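Local coordinates for protein acetyltransferase, GNAT family (Streptococcus agalactiae 2603V/R, PDB 2PC1) that probably acts as an acyltransferase of the GNAT family, moving an acyl group other than an aminoacyl group onto an acceptor that is not known, at residues D63-D66 with D67-G71. Numbering follows the deposited sequence.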
ATOM      1  N   ASP A  63       3.498 -12.859  -6.993  1.00 14.14           N
ATOM      2  CA  ASP A  63       3.778 -11.468  -6.662  1.00 15.47           C
ATOM      3  C   ASP A  63       4.138 -11.322  -5.184  1.00 12.63           C
ATOM      4  O   ASP A  63       5.090 -10.631  -4.827  1.00 13.10           O
ATOM      5  CB  ASP A  63       2.599 -10.559  -6.971  1.00 14.88           C
ATOM      6  CG  ASP A  63       2.295 -10.471  -8.456  1.00 20.79           C
ATOM      7  OD1 ASP A  63       3.232 -10.135  -9.220  1.00 27.91           O
ATOM      8  OD2 ASP A  63       1.144 -10.737  -8.874  1.00 18.39           O
ATOM      9  N   ILE A  64       3.376 -11.971  -4.319  1.00 12.59           N
ATOM     10  CA  ILE A  64       3.619 -11.861  -2.890  1.00 12.27           C
ATOM     11  C   ILE A  64       4.893 -12.585  -2.473  1.00 11.46           C
ATOM     12  O   ILE A  64       5.676 -12.078  -1.653  1.00 11.22           O
ATOM     13  CB  ILE A  64       2.404 -12.353  -2.103  1.00 12.20           C
ATOM     14  CG1 ILE A  64       1.161 -11.525  -2.455  1.00 12.95           C
ATOM     15  CG2 ILE A  64       2.669 -12.291  -0.609  1.00 14.05           C
ATOM     16  CD1 ILE A  64       1.349 -10.044  -2.463  1.00 15.38           C
ATOM     17  N   ILE A  65       5.168 -13.764  -3.037  1.00 14.12           N
ATOM     18  CA  ILE A  65       6.427 -14.447  -2.734  0.50 14.13           C
ATOM     19  C   ILE A  65       7.606 -13.558  -3.151  1.00 11.41           C
ATOM     20  O   ILE A  65       8.579 -13.445  -2.426  1.00 12.53           O
ATOM     21  CB  ILE A  65       6.514 -15.842  -3.399  0.50 15.54           C
ATOM     22  CG1 ILE A  65       5.548 -16.806  -2.703  0.50 11.53           C
ATOM     23  CG2 ILE A  65       7.956 -16.392  -3.332  0.50 13.66           C
ATOM     24  CD1 ILE A  65       5.327 -18.136  -3.411  0.50 16.25           C
ATOM     25  N   ASP A  66       7.479 -12.915  -4.316  1.00 11.92           N
ATOM     26  CA  ASP A  66       8.517 -11.992  -4.762  1.00 11.68           C
ATOM     27  C   ASP A  66       8.712 -10.845  -3.759  1.00 11.82           C
ATOM     28  O   ASP A  66       9.831 -10.474  -3.440  1.00 11.69           O
ATOM     29  CB  ASP A  66       8.263 -11.472  -6.183  1.00 12.59           C
ATOM     30  CG  ASP A  66       8.610 -12.500  -7.265  1.00 21.42           C
ATOM     31  OD1 ASP A  66       9.247 -13.522  -6.947  1.00 25.12           O
ATOM     32  OD2 ASP A  66       8.274 -12.253  -8.445  1.00 29.55           O
ATOM     33  N   ASP A  67       7.617 -10.306  -3.227  1.00 10.81           N
ATOM     34  CA  ASP A  67       7.701  -9.290  -2.183  1.00 10.82           C
ATOM     35  C   ASP A  67       8.444  -9.772  -0.951  1.00 11.29           C
ATOM     36  O   ASP A  67       9.223  -9.055  -0.382  1.00 10.60           O
ATOM     37  CB  ASP A  67       6.294  -8.812  -1.747  1.00 10.95           C
ATOM     38  CG  ASP A  67       5.635  -7.882  -2.724  1.00 12.10           C
ATOM     39  OD1 ASP A  67       6.290  -7.348  -3.641  1.00 13.40           O
ATOM     40  OD2 ASP A  67       4.412  -7.663  -2.554  1.00 11.54           O
ATOM     41  N   ILE A  68       8.211 -11.014  -0.547  1.00 10.47           N
ATOM     42  CA  ILE A  68       8.915 -11.580   0.590  1.00 11.33           C
ATOM     43  C   ILE A  68      10.396 -11.813   0.267  1.00 10.63           C
ATOM     44  O   ILE A  68      11.262 -11.477   1.080  1.00 11.65           O
ATOM     45  CB  ILE A  68       8.213 -12.874   1.087  1.00 11.48           C
ATOM     46  CG1 ILE A  68       6.808 -12.542   1.606  1.00 10.81           C
ATOM     47  CG2 ILE A  68       9.037 -13.531   2.209  1.00 13.88           C
ATOM     48  CD1 ILE A  68       5.938 -13.757   1.895  1.00 12.33           C
ATOM     49  N   LEU A  69      10.691 -12.366  -0.914  1.00 11.43           N
ATOM     50  CA  LEU A  69      12.076 -12.567  -1.338  1.00 10.78           C
ATOM     51  C   LEU A  69      12.836 -11.260  -1.405  1.00 12.03           C
ATOM     52  O   LEU A  69      14.007 -11.196  -1.002  1.00 13.18           O
ATOM     53  CB  LEU A  69      12.113 -13.263  -2.706  1.00 11.85           C
ATOM     54  CG  LEU A  69      11.587 -14.699  -2.745  1.00 10.48           C
ATOM     55  CD1 LEU A  69      11.558 -15.211  -4.197  1.00 12.56           C
ATOM     56  CD2 LEU A  69      12.478 -15.579  -1.921  1.00 11.82           C
ATOM     57  N   ASN A  70      12.178 -10.225  -1.930  1.00 11.90           N
ATOM     58  CA  ASN A  70      12.811  -8.907  -2.112  1.00 11.45           C
ATOM     59  C   ASN A  70      12.867  -8.076  -0.826  1.00 13.31           C
ATOM     60  O   ASN A  70      13.474  -7.001  -0.824  1.00 13.83           O
ATOM     61  CB  ASN A  70      12.102  -8.099  -3.213  1.00 12.87           C
ATOM     62  CG  ASN A  70      12.291  -8.691  -4.612  1.00 18.77           C
ATOM     63  OD1 ASN A  70      13.359  -9.211  -4.935  1.00 20.06           O
ATOM     64  ND2 ASN A  70      11.270  -8.579  -5.454  1.00 19.02           N
ATOM     65  N   GLY A  71      12.226  -8.523   0.256  1.00 11.80           N
ATOM     66  CA  GLY A  71      12.252  -7.776   1.510  1.00 11.64           C
ATOM     67  C   GLY A  71      11.270  -6.602   1.532  1.00 10.91           C
ATOM     68  O   GLY A  71      11.426  -5.640   2.321  1.00 12.01           O
TER
HETATM   69  O   HOH W   1       5.898  -8.626  -6.534  1.00 31.24           O
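The closing turns of helix 61-70, which end in a Schellman motif at G71, bring the carbonyl oxygen of D63 against the backbone N and carboxylate of D67, one turn on. Four successive i to i+4 backbone bonds carry the helix through this region, from D67 N to D63 O (3.0 Å) up to N70 N to D66 O. The bond from L69 N to I65 O is the straightest, 169° at the hydrogen. At the end G71 takes a positive phi of 80°, and its N bonds back to I68 O at 3.2 Å.

The carbonyl oxygen of D63 does double duty: besides D67 N it accepts a hydrogen bond from a water (2.8 Å from D63 O), which also donates to D67 OD1. With chi1 at -76°, D67 CG lies beside its own backbone N, and the carboxylate is carried back along the helix to this water. The other oxygen, OD2, lies 3.9 Å from I64 CD1, forms a salt bridge with R116 and accepts a bond from Y85, tying the helix to strands 111-119 and 81-91. On another face, one of the two deposited conformers of I65 puts its CG2 3.9 Å from L69 CD1, so this apolar touch is not firmly fixed. I64 packs on I30, I33 and M34 of helix 30-46, and I65 also reaches I30.

Water, tyrosine and arginine thus share the buried carboxylate of D67 between its two oxygens, and the arginine's charge would be expected to stabilise its ionised form.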